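Local coordinates for protein levoglucosan dehydrogenase (Pseudarthrobacter phenanthrenivorans, PDB 6A3F) that catalyses the NAD(+)-dependent oxidation of levoglucosan to 3-dehydrolevoglucosan and works as a homotetramer of the Gfo/Idh/MocA family, at residues B[95-100]-B[116-121]; B[102-107]-B[126-131]; B[122-127]-B[149-154]; B[145-150]-B[378-383]. One frame throughout, in Å; residues are numbered along the deposited sequence.

Overall arrangement
Interactions 1, 3 and 4 follow neighbouring strands of the parallel Rossmann sheet from 96-100 through 119-122 to 147-149. Interaction 2 lies beyond the strand ends, on the side that binds NADH. Interactions 1 and 4 are joined by backbone pairs such as Ile120 N to Val146 O, at 2.9 Å. Ile99 O and Glu123 N, also 2.9 Å apart, link interactions 1 and 3. Interactions 2 and 3 share Leu126 and Ala127, and their centres are about 11 Å apart. Interactions 3 and 4 share Val149 and Ala150, with centres about 8 Å apart. NADH-binding residues fall in interactions 2 and 3. Interaction 3 also holds Lys124 and Tyr153, which bind levoglucosan.

Interaction 1. Residues B[95-100]-B[116-121]; sequences HVVDIA and AGKHII
Ile99 turns CG1 away from its carbonyl carbon (chi1 -48°) and then runs extended to CD1. Ile120 has CG2 anti to the backbone N, and the two branches meet at 3.7 Å, CD1 of Ile99 to CG2 of Ile120. The two residues sit on the face that helix 106-115 covers. On the same face, Val97 CG2 touches the aliphatic part of Lys118 at CB and CD. The lysine chain bends only at its last torsion, and NZ bonds to the backbone oxygens of Asp91 and Ile94.

The other face carries Val96, Asp98, His119 and Ile121. The side chains of Asp98 and Ile121 run alongside each other in one direction. CG2 of Ile121 rests 3.7 Å from the carboxylate carbon CG of Asp98. OD2 of that carboxylate bonds to His38 and Tyr42.

The backbones form a parallel ladder, the strand pairing of a beta-alpha-beta crossover. Val97 N donates to His119 O at 2.8 Å, Ile121 N donates back to Val97 O at 3.0 Å, and Ile99 N donates to Ile121 O at 2.8 Å. His95 O starts the ladder by accepting from His119 N at 3.1 Å, and a water also donates to it. The buried carboxylate is thus gripped by two side chains through OD2, while its carbon lies against a methyl group. Both partners would probably favour the charged form, although the methyl gives no polar support.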
loop_
_atom_site.group_PDB
_atom_site.type_symbol
_atom_site.label_atom_id
_atom_site.label_comp_id
_atom_site.label_asym_id
_atom_site.label_seq_id
_atom_site.Cartn_x
_atom_site.Cartn_y
_atom_site.Cartn_z
ATOM N N HIS B 95 9.244 -22.744 -39.344
ATOM C CA HIS B 95 9.483 -21.342 -39.651
ATOM C C HIS B 95 10.141 -20.617 -38.475
ATOM O O HIS B 95 10.916 -19.713 -38.695
ATOM C CB HIS B 95 8.192 -20.672 -40.088
ATOM C CG HIS B 95 7.511 -21.410 -41.185
ATOM N ND1 HIS B 95 6.404 -22.201 -40.954
ATOM C CD2 HIS B 95 7.826 -21.539 -42.498
ATOM C CE1 HIS B 95 6.031 -22.750 -42.092
ATOM N NE2 HIS B 95 6.898 -22.368 -43.045
ATOM N N VAL B 96 9.837 -21.056 -37.255
ATOM C CA VAL B 96 10.214 -20.349 -36.025
ATOM C C VAL B 96 10.835 -21.338 -35.041
ATOM O O VAL B 96 10.242 -22.370 -34.736
ATOM C CB VAL B 96 8.990 -19.660 -35.386
ATOM C CG1 VAL B 96 9.362 -19.019 -34.066
ATOM C CG2 VAL B 96 8.362 -18.619 -36.316
ATOM N N VAL B 97 11.984 -20.971 -34.495
ATOM C CA VAL B 97 12.591 -21.723 -33.428
ATOM C C VAL B 97 12.549 -20.920 -32.118
ATOM O O VAL B 97 13.003 -19.771 -32.081
ATOM C CB VAL B 97 14.030 -22.086 -33.804
ATOM C CG1 VAL B 97 14.758 -22.801 -32.691
ATOM C CG2 VAL B 97 14.022 -22.908 -35.081
ATOM N N ASP B 98 11.944 -21.557 -31.122
ATOM C CA ASP B 98 11.839 -21.043 -29.745
ATOM C C ASP B 98 12.863 -21.783 -28.886
ATOM O O ASP B 98 12.689 -22.965 -28.591
ATOM C CB ASP B 98 10.426 -21.242 -29.179
ATOM C CG ASP B 98 10.196 -20.557 -27.832
ATOM O OD1 ASP B 98 11.188 -20.374 -27.088
ATOM O OD2 ASP B 98 9.014 -20.208 -27.524
ATOM N N ILE B 99 13.910 -21.052 -28.486
ATOM C CA ILE B 99 15.003 -21.608 -27.706
ATOM C C ILE B 99 14.768 -21.287 -26.222
ATOM O O ILE B 99 14.975 -20.137 -25.766
ATOM C CB ILE B 99 16.376 -21.090 -28.168
ATOM C CG1 ILE B 99 16.588 -21.160 -29.681
ATOM C CG2 ILE B 99 17.467 -21.847 -27.400
ATOM C CD1 ILE B 99 17.881 -20.558 -30.114
ATOM N N ALA B 100 14.411 -22.319 -25.448
ATOM C CA ALA B 100 14.105 -22.151 -24.058
ATOM C C ALA B 100 14.959 -23.110 -23.213
ATOM O O ALA B 100 14.541 -23.569 -22.186
ATOM C CB ALA B 100 12.645 -22.390 -23.842
ATOM N N ALA B 116 20.035 -21.839 -41.016
ATOM C CA ALA B 116 18.921 -22.478 -41.704
ATOM C C ALA B 116 17.811 -21.467 -42.050
ATOM O O ALA B 116 16.770 -21.873 -42.539
ATOM C CB ALA B 116 18.382 -23.609 -40.865
ATOM N N GLY B 117 17.984 -20.177 -41.789
ATOM C CA GLY B 117 16.994 -19.143 -42.211
ATOM C C GLY B 117 15.731 -19.125 -41.344
ATOM O O GLY B 117 14.662 -18.703 -41.801
ATOM N N LYS B 118 15.825 -19.551 -40.090
ATOM C CA LYS B 118 14.639 -19.610 -39.216
ATOM C C LYS B 118 14.557 -18.343 -38.344
ATOM O O LYS B 118 15.542 -17.770 -37.964
ATOM C CB LYS B 118 14.688 -20.921 -38.429
ATOM C CG LYS B 118 14.303 -22.117 -39.303
ATOM C CD LYS B 118 14.657 -23.465 -38.755
ATOM C CE LYS B 118 13.949 -24.609 -39.465
ATOM N NZ LYS B 118 13.832 -24.420 -40.936
ATOM N N HIS B 119 13.341 -17.894 -38.089
ATOM C CA HIS B 119 13.111 -16.809 -37.121
ATOM C C HIS B 119 13.304 -17.375 -35.715
ATOM O O HIS B 119 12.956 -18.556 -35.441
ATOM C CB HIS B 119 11.710 -16.216 -37.321
ATOM C CG HIS B 119 11.417 -15.758 -38.713
ATOM N ND1 HIS B 119 11.966 -14.597 -39.264
ATOM C CD2 HIS B 119 10.616 -16.288 -39.662
ATOM C CE1 HIS B 119 11.523 -14.459 -40.501
ATOM N NE2 HIS B 119 10.677 -15.469 -40.764
ATOM N N ILE B 120 13.869 -16.565 -34.830
ATOM C CA ILE B 120 14.303 -17.126 -33.531
ATOM C C ILE B 120 13.808 -16.241 -32.381
ATOM O O ILE B 120 14.079 -15.039 -32.387
ATOM C CB ILE B 120 15.836 -17.265 -33.442
ATOM C CG1 ILE B 120 16.435 -18.026 -34.639
ATOM C CG2 ILE B 120 16.224 -17.889 -32.101
ATOM C CD1 ILE B 120 17.890 -17.669 -34.922
ATOM N N ILE B 121 13.202 -16.871 -31.386
ATOM C CA ILE B 121 13.086 -16.271 -30.059
ATOM C C ILE B 121 13.913 -17.103 -29.077
ATOM O O ILE B 121 13.744 -18.277 -28.971
ATOM C CB ILE B 121 11.619 -16.074 -29.590
ATOM C CG1 ILE B 121 11.558 -15.382 -28.219
ATOM C CG2 ILE B 121 10.828 -17.356 -29.573
ATOM C CD1 ILE B 121 10.201 -14.693 -27.956
HETATM O O HOH W 1 11.444 -19.302 -41.365
#

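Interaction 2. Residues B[102-107]-B[126-131]; sequences PNHLHA and LARTGE
Leu126 offers its backbone oxygen to the His106 ring. ND1 donates to Leu126 O at 2.6 Å, and the oxygen lies almost exactly in the ring plane. The ring meets it from above the carbonyl plane, with a C=O...N angle of 121°. The other ring nitrogen, NE2, bonds to Thr101 O, so two backbone oxygens fix the ring's rotation. Asn103 CA lies over one face of the ring. His106 and Asn103 both bind NADH.

Ala127 comes next. Its backbone lies beside Asn103, with Asn103 O 4.1 Å from Ala127 CA. Arg128 then reaches back to His104. The arginine chain kinks at chi3 (23°), which carries NH2 to the backbone of His104. NH2 makes a weak bond to His104 O at 3.2 Å. The guanidinium plane stands 69° from the imidazole plane. NH1 forms a salt bridge with Glu132. Thr129 is the N-cap of the following helix, and its OG1 accepts a weak bond from Glu131 N.

The contact joins the loops that lead into two consecutive helices of the Rossmann domain, 106-115 and 130-141. They follow strands 96-100 and 119-122, and the methyl of Ala127 packs on Glu132 and Ser133 of the second helix.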
loop_
_atom_site.group_PDB
_atom_site.type_symbol
_atom_site.label_atom_id
_atom_site.label_comp_id
_atom_site.label_asym_id
_atom_site.label_seq_id
_atom_site.Cartn_x
_atom_site.Cartn_y
_atom_site.Cartn_z
ATOM N N PRO B 102 18.593 -23.954 -20.977
ATOM C CA PRO B 102 19.601 -23.222 -20.235
ATOM C C PRO B 102 20.650 -22.498 -21.095
ATOM O O PRO B 102 20.810 -22.786 -22.292
ATOM C CB PRO B 102 20.253 -24.307 -19.357
ATOM C CG PRO B 102 19.119 -25.331 -19.187
ATOM C CD PRO B 102 18.541 -25.370 -20.580
ATOM N N ASN B 103 21.370 -21.567 -20.452
ATOM C CA ASN B 103 22.170 -20.516 -21.153
ATOM C C ASN B 103 23.286 -21.154 -21.995
ATOM O O ASN B 103 23.750 -20.541 -22.949
ATOM C CB ASN B 103 22.800 -19.503 -20.176
ATOM C CG ASN B 103 21.860 -19.041 -19.082
ATOM O OD1 ASN B 103 20.659 -19.281 -19.189
ATOM N ND2 ASN B 103 22.378 -18.386 -18.041
ATOM N N HIS B 104 23.761 -22.329 -21.585
ATOM C CA HIS B 104 24.936 -22.924 -22.217
ATOM C C HIS B 104 24.627 -23.427 -23.629
ATOM O O HIS B 104 25.568 -23.531 -24.449
ATOM C CB HIS B 104 25.536 -24.015 -21.320
ATOM C CG HIS B 104 24.736 -25.262 -21.196
ATOM N ND1 HIS B 104 23.410 -25.264 -20.801
ATOM C CD2 HIS B 104 25.085 -26.562 -21.384
ATOM C CE1 HIS B 104 22.964 -26.509 -20.763
ATOM N NE2 HIS B 104 23.975 -27.331 -21.132
ATOM N N LEU B 105 23.353 -23.691 -23.964
ATOM C CA LEU B 105 22.996 -24.230 -25.295
ATOM C C LEU B 105 22.426 -23.172 -26.236
ATOM O O LEU B 105 22.228 -23.471 -27.394
ATOM C CB LEU B 105 21.977 -25.352 -25.113
ATOM C CG LEU B 105 22.484 -26.532 -24.286
ATOM C CD1 LEU B 105 21.351 -27.501 -23.966
ATOM C CD2 LEU B 105 23.642 -27.233 -24.994
ATOM N N HIS B 106 22.193 -21.954 -25.793
ATOM C CA HIS B 106 21.625 -20.946 -26.706
ATOM C C HIS B 106 22.425 -20.763 -28.001
ATOM O O HIS B 106 21.825 -20.628 -29.058
ATOM C CB HIS B 106 21.537 -19.567 -26.044
ATOM C CG HIS B 106 20.595 -19.529 -24.893
ATOM N ND1 HIS B 106 20.446 -18.408 -24.121
ATOM C CD2 HIS B 106 19.794 -20.470 -24.345
ATOM C CE1 HIS B 106 19.600 -18.663 -23.145
ATOM N NE2 HIS B 106 19.178 -19.902 -23.261
ATOM N N ALA B 107 23.750 -20.659 -27.913
ATOM C CA ALA B 107 24.528 -20.160 -29.033
ATOM C C ALA B 107 24.560 -21.212 -30.141
ATOM O O ALA B 107 24.323 -20.889 -31.299
ATOM C CB ALA B 107 25.913 -19.779 -28.573
ATOM N N LEU B 126 21.315 -13.869 -23.275
ATOM C CA LEU B 126 21.359 -14.378 -24.623
ATOM C C LEU B 126 22.292 -15.605 -24.655
ATOM O O LEU B 126 21.990 -16.625 -25.237
ATOM C CB LEU B 126 21.843 -13.273 -25.553
ATOM C CG LEU B 126 21.722 -13.631 -27.038
ATOM C CD1 LEU B 126 20.268 -13.785 -27.439
ATOM C CD2 LEU B 126 22.406 -12.586 -27.917
ATOM N N ALA B 127 23.404 -15.496 -23.976
ATOM C CA ALA B 127 24.308 -16.615 -23.813
ATOM C C ALA B 127 25.027 -16.530 -22.448
ATOM O O ALA B 127 24.852 -15.565 -21.690
ATOM C CB ALA B 127 25.274 -16.600 -24.982
ATOM N N ARG B 128 25.907 -17.518 -22.236
ATOM C CA ARG B 128 26.730 -17.768 -21.027
ATOM C C ARG B 128 27.758 -16.641 -20.874
ATOM O O ARG B 128 28.063 -16.232 -19.776
ATOM C CB ARG B 128 27.382 -19.147 -21.217
ATOM C CG ARG B 128 27.706 -19.956 -19.973
ATOM C CD ARG B 128 28.404 -21.276 -20.308
ATOM N NE ARG B 128 29.093 -21.275 -21.610
ATOM C CZ ARG B 128 28.761 -22.021 -22.669
ATOM N NH1 ARG B 128 29.099 -21.663 -23.897
ATOM N NH2 ARG B 128 28.102 -23.146 -22.513
ATOM N N THR B 129 28.263 -16.113 -21.996
ATOM C CA THR B 129 29.322 -15.094 -22.023
ATOM C C THR B 129 29.060 -14.017 -23.081
ATOM O O THR B 129 28.301 -14.217 -24.034
ATOM C CB THR B 129 30.696 -15.668 -22.412
ATOM O OG1 THR B 129 31.172 -14.776 -23.420
ATOM C CG2 THR B 129 30.695 -17.070 -22.987
ATOM N N GLY B 130 29.791 -12.916 -22.960
ATOM C CA GLY B 130 29.789 -11.827 -23.963
ATOM C C GLY B 130 30.228 -12.277 -25.358
ATOM O O GLY B 130 29.597 -11.931 -26.382
ATOM N N GLU B 131 31.300 -13.064 -25.412
ATOM C CA GLU B 131 31.857 -13.549 -26.666
ATOM C C GLU B 131 30.875 -14.490 -27.362
ATOM O O GLU B 131 30.678 -14.442 -28.562
ATOM C CB GLU B 131 33.164 -14.298 -26.418
ATOM C CG GLU B 131 34.095 -14.258 -27.609
ATOM C CD GLU B 131 35.279 -15.192 -27.447
ATOM O OE1 GLU B 131 36.083 -14.962 -26.525
ATOM O OE2 GLU B 131 35.375 -16.156 -28.226
#

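Interaction 3. Residues B[122-127]-B[149-154]; sequences CEKPLA and VAFNYR
Cys122 and Val149 are paired in parallel at the end of two neighbouring strands of the Rossmann fold, where the loops that bind NADH and levoglucosan begin. The backbone bond runs from Ala150 N to Cys122 O at 2.9 Å. The CA of Val149 also makes a CA-H...O contact to this oxygen. Beyond the strand, the chain turns sharply through two successive inverse gamma turns centred on Ala150 and Phe151.

Apolar contacts follow the backbone pair. Val149 holds CG2 anti to its backbone N, facing Lys124 CB at 4.0 Å. CD1 of Leu126 meets the same methyl at 4.1 Å. Lys124 brings CB and CG obliquely against the Phe151 ring, with CB 3.5 Å from CE1. The lysine chain turns the same way at chi1, chi2 and chi3, the last two near 60°. NZ thereby leads away to Asp209, with which it forms a salt bridge. Both residues bind levoglucosan.

Polar contacts centre on Glu123, which binds NADH, as do Lys124, Ala150 and Asn152. The bent Glu123 chain curls its carboxylate back over its own loop. OE1 then uses its anti lone pair to accept from Lys124 N. A water joins the segments, lying 2.7 Å from Glu123 OE1 and 2.7 Å from Ala150 O.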
loop_
_atom_site.group_PDB
_atom_site.type_symbol
_atom_site.label_atom_id
_atom_site.label_comp_id
_atom_site.label_asym_id
_atom_site.label_seq_id
_atom_site.Cartn_x
_atom_site.Cartn_y
_atom_site.Cartn_z
ATOM N N CYS B 122 14.770 -16.410 -28.346
ATOM C CA CYS B 122 15.656 -17.048 -27.443
ATOM C C CYS B 122 15.472 -16.510 -26.027
ATOM O O CYS B 122 15.374 -15.314 -25.820
ATOM C CB CYS B 122 17.086 -16.852 -27.929
ATOM S SG CYS B 122 18.319 -17.731 -26.945
ATOM N N GLU B 123 15.513 -17.417 -25.072
ATOM C CA GLU B 123 15.529 -17.038 -23.637
ATOM C C GLU B 123 16.750 -16.195 -23.294
ATOM O O GLU B 123 17.819 -16.263 -23.939
ATOM C CB GLU B 123 15.545 -18.260 -22.729
ATOM C CG GLU B 123 14.173 -18.592 -22.202
ATOM C CD GLU B 123 13.637 -17.574 -21.197
ATOM O OE1 GLU B 123 14.190 -16.469 -21.084
ATOM O OE2 GLU B 123 12.628 -17.891 -20.568
ATOM N N LYS B 124 16.597 -15.432 -22.223
ATOM C CA LYS B 124 17.694 -14.674 -21.683
ATOM C C LYS B 124 18.443 -15.463 -20.602
ATOM O O LYS B 124 17.927 -16.493 -20.126
ATOM C CB LYS B 124 17.169 -13.350 -21.120
ATOM C CG LYS B 124 15.837 -13.407 -20.384
ATOM C CD LYS B 124 15.746 -14.332 -19.193
ATOM C CE LYS B 124 16.708 -14.030 -18.078
ATOM N NZ LYS B 124 16.618 -15.029 -16.989
ATOM N N PRO B 125 19.663 -15.027 -20.196
ATOM C CA PRO B 125 20.508 -14.096 -20.958
ATOM C C PRO B 125 20.826 -14.677 -22.357
ATOM O O PRO B 125 20.631 -15.865 -22.603
ATOM C CB PRO B 125 21.735 -13.948 -20.068
ATOM C CG PRO B 125 21.860 -15.300 -19.383
ATOM C CD PRO B 125 20.428 -15.721 -19.152
ATOM N N LEU B 126 21.315 -13.869 -23.275
ATOM C CA LEU B 126 21.359 -14.378 -24.623
ATOM C C LEU B 126 22.292 -15.605 -24.655
ATOM O O LEU B 126 21.990 -16.625 -25.237
ATOM C CB LEU B 126 21.843 -13.273 -25.553
ATOM C CG LEU B 126 21.722 -13.631 -27.038
ATOM C CD1 LEU B 126 20.268 -13.785 -27.439
ATOM C CD2 LEU B 126 22.406 -12.586 -27.917
ATOM N N ALA B 127 23.404 -15.496 -23.976
ATOM C CA ALA B 127 24.308 -16.615 -23.813
ATOM C C ALA B 127 25.027 -16.530 -22.448
ATOM O O ALA B 127 24.852 -15.565 -21.690
ATOM C CB ALA B 127 25.274 -16.600 -24.982
ATOM N N VAL B 149 15.059 -11.623 -28.074
ATOM C CA VAL B 149 15.448 -12.189 -26.763
ATOM C C VAL B 149 14.290 -11.942 -25.768
ATOM O O VAL B 149 13.651 -10.894 -25.837
ATOM C CB VAL B 149 16.800 -11.645 -26.263
ATOM C CG1 VAL B 149 16.823 -10.149 -26.072
ATOM C CG2 VAL B 149 17.260 -12.362 -25.015
ATOM N N ALA B 150 14.019 -12.907 -24.900
ATOM C CA ALA B 150 12.739 -12.973 -24.119
ATOM C C ALA B 150 12.823 -12.122 -22.846
ATOM O O ALA B 150 12.677 -12.699 -21.733
ATOM C CB ALA B 150 12.439 -14.412 -23.756
ATOM N N PHE B 151 13.096 -10.822 -22.984
ATOM C CA PHE B 151 12.937 -9.882 -21.852
ATOM C C PHE B 151 11.432 -9.495 -21.789
ATOM O O PHE B 151 10.990 -8.369 -22.106
ATOM C CB PHE B 151 13.887 -8.686 -21.983
ATOM C CG PHE B 151 15.344 -9.001 -21.785
ATOM C CD1 PHE B 151 15.779 -9.658 -20.641
ATOM C CD2 PHE B 151 16.275 -8.686 -22.770
ATOM C CE1 PHE B 151 17.120 -9.950 -20.454
ATOM C CE2 PHE B 151 17.618 -8.989 -22.586
ATOM C CZ PHE B 151 18.028 -9.642 -21.443
ATOM N N ASN B 152 10.632 -10.473 -21.415
ATOM C CA ASN B 152 9.189 -10.418 -21.549
ATOM C C ASN B 152 8.593 -9.345 -20.612
ATOM O O ASN B 152 7.493 -8.816 -20.906
ATOM C CB ASN B 152 8.573 -11.783 -21.296
ATOM C CG ASN B 152 8.824 -12.245 -19.888
ATOM O OD1 ASN B 152 9.979 -12.516 -19.566
ATOM N ND2 ASN B 152 7.784 -12.224 -19.041
ATOM N N TYR B 153 9.280 -9.024 -19.506
ATOM C CA TYR B 153 8.713 -8.151 -18.518
ATOM C C TYR B 153 8.614 -6.724 -19.040
ATOM O O TYR B 153 7.781 -5.964 -18.535
ATOM C CB TYR B 153 9.486 -8.169 -17.205
ATOM C CG TYR B 153 9.375 -9.453 -16.434
ATOM C CD1 TYR B 153 8.164 -9.875 -15.909
ATOM C CD2 TYR B 153 10.491 -10.278 -16.288
ATOM C CE1 TYR B 153 8.077 -11.052 -15.193
ATOM C CE2 TYR B 153 10.407 -11.472 -15.590
ATOM C CZ TYR B 153 9.201 -11.835 -15.006
ATOM O OH TYR B 153 9.086 -12.997 -14.283
ATOM N N ARG B 154 9.362 -6.355 -20.078
ATOM C CA ARG B 154 9.181 -4.996 -20.603
ATOM C C ARG B 154 7.836 -4.852 -21.340
ATOM O O ARG B 154 7.454 -3.704 -21.621
ATOM C CB ARG B 154 10.372 -4.583 -21.468
ATOM C CG ARG B 154 10.374 -5.194 -22.859
ATOM C CD ARG B 154 10.885 -4.299 -23.986
ATOM N NE ARG B 154 12.340 -4.102 -23.975
ATOM C CZ ARG B 154 13.031 -3.531 -24.969
ATOM N NH1 ARG B 154 12.399 -3.111 -26.049
ATOM N NH2 ARG B 154 14.335 -3.344 -24.866
HETATM O O HOH W 2 12.502 -14.684 -19.917
#

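Interaction 4. Residues B[145-150]-B[378-383]; sequences IVHMVA and PSFADG
His147 and Phe380 meet through both a ring pair and a hydrogen bond. His147 carries CG between its backbone N and carbonyl carbon (chi1 44°), which swings the imidazole toward the start of helix 380-399. ND1 accepts from Phe380 N at 3.0 Å, and that nitrogen lies in the ring plane. A second bond joins the backbones, from Val149 N to Pro378 O at 3.0 Å.

The aromatic contact is offset edge-to-face. The edge of His147 turns to the face of Phe380, with the ring planes 60° apart. CB of His147 sits over the same ring in a CH-pi contact, 3.9 Å from the Phe380 centroid. At the edge of the phenyl ring lies Met148 O, 3.7 Å from CE1. Helix 130-141 also packs on Phe380, through Met136 and Val140.

Apolar packing adds Val149 CG1 against Pro378 CB, 4.0 Å apart, and against Gly383 CA. Ser379 is the N-cap, and its OG accepts from Ala381 N. It forms a capping box with Asp382, whose OD2 accepts from Ser379 N at 2.7 Å. OD1 of Asp382 makes a salt bridge with Arg219.

Accepting the N-H of Phe380 implies that ND1 of His147 probably carries no proton. The ring thus takes up an N-H of the first helical turn and ties strand 147-149 to that helix.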
loop_
_atom_site.group_PDB
_atom_site.type_symbol
_atom_site.label_atom_id
_atom_site.label_comp_id
_atom_site.label_asym_id
_atom_site.label_seq_id
_atom_site.Cartn_x
_atom_site.Cartn_y
_atom_site.Cartn_z
ATOM N N ILE B 145 15.880 -12.358 -41.096
ATOM C CA ILE B 145 15.095 -13.127 -40.128
ATOM C C ILE B 145 14.814 -12.242 -38.917
ATOM O O ILE B 145 15.538 -11.270 -38.663
ATOM C CB ILE B 145 15.831 -14.412 -39.716
ATOM C CG1 ILE B 145 17.170 -14.106 -39.035
ATOM C CG2 ILE B 145 15.991 -15.321 -40.914
ATOM C CD1 ILE B 145 18.000 -15.316 -38.684
ATOM N N VAL B 146 13.756 -12.587 -38.203
ATOM C CA VAL B 146 13.395 -11.872 -37.009
ATOM C C VAL B 146 14.051 -12.604 -35.846
ATOM O O VAL B 146 13.922 -13.852 -35.736
ATOM C CB VAL B 146 11.869 -11.817 -36.838
ATOM C CG1 VAL B 146 11.508 -11.153 -35.504
ATOM C CG2 VAL B 146 11.221 -11.096 -38.009
ATOM N N HIS B 147 14.769 -11.864 -35.036
ATOM C CA HIS B 147 15.409 -12.426 -33.864
ATOM C C HIS B 147 14.992 -11.631 -32.620
ATOM O O HIS B 147 15.039 -10.384 -32.622
ATOM C CB HIS B 147 16.942 -12.443 -34.023
ATOM C CG HIS B 147 17.534 -11.199 -34.584
ATOM N ND1 HIS B 147 18.091 -10.240 -33.790
ATOM C CD2 HIS B 147 17.687 -10.785 -35.864
ATOM C CE1 HIS B 147 18.552 -9.269 -34.551
ATOM N NE2 HIS B 147 18.326 -9.593 -35.836
ATOM N N MET B 148 14.682 -12.365 -31.551
ATOM C CA MET B 148 14.139 -11.731 -30.323
ATOM C C MET B 148 14.705 -12.421 -29.085
ATOM O O MET B 148 14.814 -13.652 -29.034
ATOM C CB MET B 148 12.612 -11.828 -30.324
ATOM C CG MET B 148 11.914 -10.864 -29.375
ATOM S SD MET B 148 10.137 -11.010 -29.471
ATOM C CE MET B 148 9.643 -9.566 -28.514
ATOM N N VAL B 149 15.059 -11.623 -28.074
ATOM C CA VAL B 149 15.448 -12.189 -26.763
ATOM C C VAL B 149 14.290 -11.942 -25.768
ATOM O O VAL B 149 13.651 -10.894 -25.837
ATOM C CB VAL B 149 16.800 -11.645 -26.263
ATOM C CG1 VAL B 149 16.823 -10.149 -26.072
ATOM C CG2 VAL B 149 17.260 -12.362 -25.015
ATOM N N ALA B 150 14.019 -12.907 -24.900
ATOM C CA ALA B 150 12.739 -12.973 -24.119
ATOM C C ALA B 150 12.823 -12.122 -22.846
ATOM O O ALA B 150 12.677 -12.699 -21.733
ATOM C CB ALA B 150 12.439 -14.412 -23.756
ATOM N N PRO B 378 13.041 -6.275 -27.808
ATOM C CA PRO B 378 14.504 -6.435 -27.955
ATOM C C PRO B 378 14.952 -7.605 -28.846
ATOM O O PRO B 378 14.434 -8.741 -28.744
ATOM C CB PRO B 378 14.958 -6.645 -26.511
ATOM C CG PRO B 378 13.795 -7.444 -25.896
ATOM C CD PRO B 378 12.553 -7.020 -26.647
ATOM N N SER B 379 15.946 -7.301 -29.687
ATOM C CA SER B 379 16.520 -8.269 -30.624
ATOM C C SER B 379 17.785 -8.897 -30.031
ATOM O O SER B 379 18.183 -8.658 -28.895
ATOM C CB SER B 379 16.823 -7.602 -31.942
ATOM O OG SER B 379 18.031 -6.848 -31.834
ATOM N N PHE B 380 18.472 -9.706 -30.835
ATOM C CA PHE B 380 19.789 -10.183 -30.452
ATOM C C PHE B 380 20.791 -9.023 -30.311
ATOM O O PHE B 380 21.736 -9.173 -29.550
ATOM C CB PHE B 380 20.323 -11.213 -31.457
ATOM C CG PHE B 380 19.801 -12.625 -31.315
ATOM C CD1 PHE B 380 18.598 -12.893 -30.664
ATOM C CD2 PHE B 380 20.457 -13.674 -31.952
ATOM C CE1 PHE B 380 18.090 -14.169 -30.611
ATOM C CE2 PHE B 380 19.948 -14.958 -31.903
ATOM C CZ PHE B 380 18.771 -15.205 -31.223
ATOM N N ALA B 381 20.594 -7.891 -30.991
ATOM C CA ALA B 381 21.415 -6.715 -30.751
ATOM C C ALA B 381 21.289 -6.301 -29.286
ATOM O O ALA B 381 22.275 -6.031 -28.642
ATOM C CB ALA B 381 21.034 -5.562 -31.645
ATOM N N ASP B 382 20.027 -6.233 -28.805
ATOM C CA ASP B 382 19.750 -5.859 -27.409
ATOM C C ASP B 382 20.324 -6.918 -26.453
ATOM O O ASP B 382 20.852 -6.575 -25.380
ATOM C CB ASP B 382 18.233 -5.654 -27.222
ATOM C CG ASP B 382 17.676 -4.551 -28.116
ATOM O OD1 ASP B 382 17.818 -3.334 -27.760
ATOM O OD2 ASP B 382 17.134 -4.895 -29.216
ATOM N N GLY B 383 20.173 -8.199 -26.822
ATOM C CA GLY B 383 20.674 -9.302 -26.010
ATOM C C GLY B 383 22.179 -9.237 -25.846
ATOM O O GLY B 383 22.723 -9.399 -24.765
#